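Local coordinates for cellulose-binding protein (Saccharophagus degradans, PDB 2YHG), which is associated with carbohydrate metabolism, may bind polysaccharides and may hydrolyse glycosidic bonds, this piece including its nucleoside hydrolase-like domain, at residues A[209-221]-A[234-246]. Residues are numbered along the deposited sequence; the frame is centred on the assembly and turned at random.
Sequences SVYSWQPSDSYLD and YPNRRYATEGDTP. With CA (calcium ion), chain B.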
# COMPACT_ATOMS: atom_id res chain seq x y z
N SER A 209 -0.23 -0.03 13.87
CA SER A 209 0.72 -1.08 14.21
C SER A 209 1.77 -1.20 13.12
O SER A 209 1.86 -2.23 12.41
CB SER A 209 0.01 -2.41 14.45
OG SER A 209 -0.80 -2.39 15.62
N VAL A 210 2.56 -0.15 12.97
CA VAL A 210 3.41 0.07 11.81
C VAL A 210 4.90 -0.06 12.14
O VAL A 210 5.74 0.33 11.33
CB VAL A 210 3.12 1.44 11.14
CG1 VAL A 210 1.69 1.43 10.60
CG2 VAL A 210 3.38 2.60 12.10
N TYR A 211 5.22 -0.64 13.29
CA TYR A 211 6.56 -0.57 13.86
C TYR A 211 7.25 -1.92 14.04
O TYR A 211 8.36 -1.95 14.58
CB TYR A 211 6.51 0.11 15.21
CG TYR A 211 6.18 1.59 15.15
CD1 TYR A 211 7.04 2.49 14.56
CD2 TYR A 211 5.00 2.08 15.66
CE1 TYR A 211 6.73 3.86 14.52
CE2 TYR A 211 4.73 3.43 15.69
CZ TYR A 211 5.61 4.32 15.14
OH TYR A 211 5.39 5.68 15.25
N SER A 212 6.63 -3.03 13.64
CA SER A 212 7.16 -4.36 13.99
C SER A 212 7.79 -5.12 12.84
O SER A 212 8.34 -6.19 13.06
CB SER A 212 6.05 -5.22 14.58
OG SER A 212 5.54 -4.65 15.75
N TRP A 213 7.79 -4.57 11.65
CA TRP A 213 8.21 -5.27 10.43
C TRP A 213 9.58 -4.86 9.92
O TRP A 213 10.12 -5.53 9.02
CB TRP A 213 7.16 -5.02 9.33
CG TRP A 213 7.06 -3.59 8.93
CD1 TRP A 213 6.30 -2.64 9.53
CD2 TRP A 213 7.82 -2.92 7.92
NE1 TRP A 213 6.55 -1.42 8.98
CE2 TRP A 213 7.48 -1.55 7.99
CE3 TRP A 213 8.72 -3.34 6.94
CZ2 TRP A 213 8.09 -0.59 7.18
CZ3 TRP A 213 9.31 -2.39 6.13
CH2 TRP A 213 9.00 -1.04 6.25
N GLN A 214 10.12 -3.77 10.45
CA GLN A 214 11.23 -3.06 9.83
C GLN A 214 12.53 -3.87 9.81
O GLN A 214 12.79 -4.69 10.69
CB GLN A 214 11.53 -1.77 10.59
CG GLN A 214 10.59 -0.62 10.25
CD GLN A 214 9.25 -0.61 10.93
OE1 GLN A 214 8.81 -1.60 11.56
NE2 GLN A 214 8.56 0.51 10.80
N PRO A 215 13.35 -3.64 8.81
CA PRO A 215 14.68 -4.26 8.76
C PRO A 215 15.66 -3.50 9.62
O PRO A 215 15.40 -2.38 10.07
CB PRO A 215 15.04 -4.13 7.30
CG PRO A 215 14.50 -2.78 6.95
CD PRO A 215 13.18 -2.65 7.74
N SER A 216 16.83 -4.10 9.79
CA SER A 216 17.88 -3.53 10.64
C SER A 216 18.59 -2.40 9.94
O SER A 216 18.62 -2.27 8.73
CB SER A 216 18.90 -4.60 11.04
OG SER A 216 19.64 -4.94 9.90
N ASP A 217 19.29 -1.60 10.74
CA ASP A 217 20.12 -0.52 10.23
C ASP A 217 21.24 -1.07 9.35
O ASP A 217 21.61 -0.44 8.37
CB ASP A 217 20.71 0.30 11.36
CG ASP A 217 19.68 1.11 12.14
OD1 ASP A 217 18.56 1.40 11.63
OD2 ASP A 217 20.02 1.47 13.29
N SER A 218 21.79 -2.24 9.67
CA SER A 218 22.83 -2.88 8.85
C SER A 218 22.32 -3.34 7.50
O SER A 218 22.99 -3.19 6.49
CB SER A 218 23.39 -4.09 9.57
OG SER A 218 24.33 -4.74 8.74
N TYR A 219 21.11 -3.91 7.47
CA TYR A 219 20.45 -4.24 6.20
C TYR A 219 20.40 -2.99 5.34
O TYR A 219 20.67 -3.00 4.15
CB TYR A 219 19.06 -4.80 6.47
CG TYR A 219 18.13 -4.78 5.27
CD1 TYR A 219 17.44 -3.63 4.96
CD2 TYR A 219 17.90 -5.91 4.51
CE1 TYR A 219 16.52 -3.59 3.94
CE2 TYR A 219 16.99 -5.88 3.43
CZ TYR A 219 16.29 -4.72 3.15
OH TYR A 219 15.31 -4.63 2.18
N LEU A 220 19.98 -1.88 5.92
CA LEU A 220 19.81 -0.67 5.15
C LEU A 220 21.18 -0.22 4.60
O LEU A 220 21.30 0.14 3.44
CB LEU A 220 19.19 0.45 6.00
CG LEU A 220 17.75 0.16 6.45
CD1 LEU A 220 17.31 1.22 7.46
CD2 LEU A 220 16.82 0.08 5.26
N ASP A 221 22.20 -0.22 5.44
CA ASP A 221 23.51 0.21 5.01
C ASP A 221 24.05 -0.66 3.87
O ASP A 221 24.59 -0.14 2.90
CB ASP A 221 24.45 0.17 6.22
CG ASP A 221 25.81 0.74 5.93
OD1 ASP A 221 25.92 1.89 5.48
OD2 ASP A 221 26.78 0.10 6.36
N TYR A 234 18.67 7.87 0.68
CA TYR A 234 17.94 7.11 1.70
C TYR A 234 18.64 7.37 3.03
O TYR A 234 19.73 6.85 3.25
CB TYR A 234 17.95 5.62 1.34
CG TYR A 234 17.09 4.77 2.25
CD1 TYR A 234 17.49 4.44 3.51
CD2 TYR A 234 15.84 4.27 1.83
CE1 TYR A 234 16.70 3.70 4.38
CE2 TYR A 234 15.03 3.51 2.69
CZ TYR A 234 15.47 3.23 3.95
OH TYR A 234 14.71 2.55 4.85
N PRO A 235 18.07 8.18 3.91
CA PRO A 235 18.81 8.56 5.12
C PRO A 235 18.74 7.48 6.19
O PRO A 235 17.85 6.62 6.14
CB PRO A 235 18.08 9.81 5.59
CG PRO A 235 16.64 9.56 5.14
CD PRO A 235 16.80 8.91 3.80
N ASN A 236 19.63 7.56 7.17
CA ASN A 236 19.54 6.71 8.33
C ASN A 236 18.26 7.01 9.11
O ASN A 236 17.73 8.11 9.13
CB ASN A 236 20.74 6.96 9.25
CG ASN A 236 22.00 6.35 8.74
OD1 ASN A 236 22.01 5.52 7.84
ND2 ASN A 236 23.10 6.71 9.39
N ARG A 237 17.82 5.97 9.82
CA ARG A 237 16.79 6.07 10.83
C ARG A 237 17.15 7.05 11.94
O ARG A 237 18.27 7.07 12.42
CB ARG A 237 16.64 4.68 11.44
CG ARG A 237 15.60 4.56 12.51
CD ARG A 237 15.59 3.17 13.08
NE ARG A 237 16.87 2.78 13.68
CZ ARG A 237 17.32 3.24 14.83
NH1 ARG A 237 16.51 3.92 15.66
NH2 ARG A 237 18.54 2.94 15.23
N ARG A 238 16.19 7.89 12.32
CA ARG A 238 16.26 8.76 13.50
C ARG A 238 15.54 8.13 14.68
O ARG A 238 16.07 8.11 15.81
CB ARG A 238 15.63 10.13 13.21
CG ARG A 238 15.75 11.12 14.37
CD ARG A 238 15.12 12.44 14.06
NE ARG A 238 15.75 13.15 12.96
CZ ARG A 238 15.29 14.28 12.41
NH1 ARG A 238 14.20 14.82 12.88
NH2 ARG A 238 15.88 14.80 11.36
N TYR A 239 14.31 7.68 14.45
CA TYR A 239 13.45 7.05 15.43
C TYR A 239 13.07 5.67 14.93
O TYR A 239 13.69 4.69 15.31
CB TYR A 239 12.24 7.92 15.72
CG TYR A 239 11.34 7.37 16.74
CD1 TYR A 239 11.75 7.23 18.06
CD2 TYR A 239 10.05 7.03 16.41
CE1 TYR A 239 10.88 6.73 19.03
CE2 TYR A 239 9.17 6.55 17.37
CZ TYR A 239 9.61 6.35 18.66
OH TYR A 239 8.72 5.89 19.61
N ALA A 240 12.11 5.59 14.01
CA ALA A 240 11.72 4.35 13.35
C ALA A 240 12.04 4.43 11.87
O ALA A 240 11.95 5.52 11.26
CB ALA A 240 10.22 4.06 13.53
N THR A 241 12.34 3.29 11.27
CA THR A 241 12.54 3.21 9.84
C THR A 241 11.17 3.13 9.15
O THR A 241 10.33 2.31 9.52
CB THR A 241 13.39 2.01 9.49
OG1 THR A 241 14.72 2.33 9.91
CG2 THR A 241 13.41 1.67 8.04
N GLU A 242 10.94 4.00 8.18
CA GLU A 242 9.82 3.86 7.24
C GLU A 242 8.49 3.58 7.97
O GLU A 242 7.68 2.76 7.54
CB GLU A 242 10.10 2.76 6.21
CG GLU A 242 11.17 3.17 5.24
CD GLU A 242 11.32 2.22 4.11
OE1 GLU A 242 10.30 1.98 3.40
OE2 GLU A 242 12.43 1.62 3.91
N GLY A 243 8.14 4.40 8.96
CA GLY A 243 6.86 4.24 9.61
C GLY A 243 5.66 4.40 8.67
O GLY A 243 4.60 3.84 8.94
N ASP A 244 5.83 5.18 7.60
CA ASP A 244 4.74 5.45 6.68
C ASP A 244 4.63 4.43 5.55
O ASP A 244 3.64 4.44 4.82
CB ASP A 244 4.90 6.81 6.07
CG ASP A 244 4.93 7.89 7.11
OD1 ASP A 244 4.00 7.86 7.94
OD2 ASP A 244 5.87 8.72 7.14
N THR A 245 5.62 3.57 5.39
CA THR A 245 5.64 2.66 4.23
C THR A 245 4.44 1.71 4.13
O THR A 245 4.05 1.43 3.00
CB THR A 245 7.00 1.95 4.19
OG1 THR A 245 7.92 2.94 3.74
CG2 THR A 245 7.03 0.71 3.34
N PRO A 246 3.80 1.30 5.22
CA PRO A 246 2.58 0.48 5.06
C PRO A 246 1.52 1.15 4.18
O PRO A 246 0.70 0.43 3.58
CB PRO A 246 2.14 0.24 6.48
CG PRO A 246 3.46 0.19 7.22
CD PRO A 246 4.23 1.35 6.63
CA CA B . 5.70 11.09 8.02
O HOH W 1 16.16 0.17 10.88
O HOH W 2 19.49 3.55 9.90
O HOH W 3 7.12 10.18 9.96
O HOH W 4 5.38 12.33 10.15
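The backbone O of E242 lies in the plane of the W213 indole at its edge, 3.4 Å from W213 CZ2, while the Q214 amide carbon CD sits 3.4 Å above one face of that indole, towards the rim. P246 CG and T245 CG2 approach the same ring obliquely. The phenol ring of Y211 receives V210 CG2 over one face and A240 CB at its edge, 3.6 Å from Y211 CE1. Lying over the indole, the Q214 amide bridges two loops: NE2 donates to V210 O on a lone pair in the carbonyl plane and, 2.8 Å away, to T241 O almost in line with its C=O bond. A bend at chi2 (80°) turns the amide back to both acceptors. In this nucleoside hydrolase-like domain, which has a parallel-sheet core, the contact joins the loop after edge strand 203-207 and the start of helix 217-225 to the loop carrying D244, a calcium ligand together with D36, D43 and W151. At the solvent-exposed end is a salt bridge in which R237 grips D217 side-on, NE to OD1 and, at 2.8 Å, NH2 to OD2, with guanidinium and carboxylate nearly coplanar (5°). R237 NH1 donates to Y239 O, further fixing the guanidinium, and one water links D217 OD1, P215 O and T241 OG1.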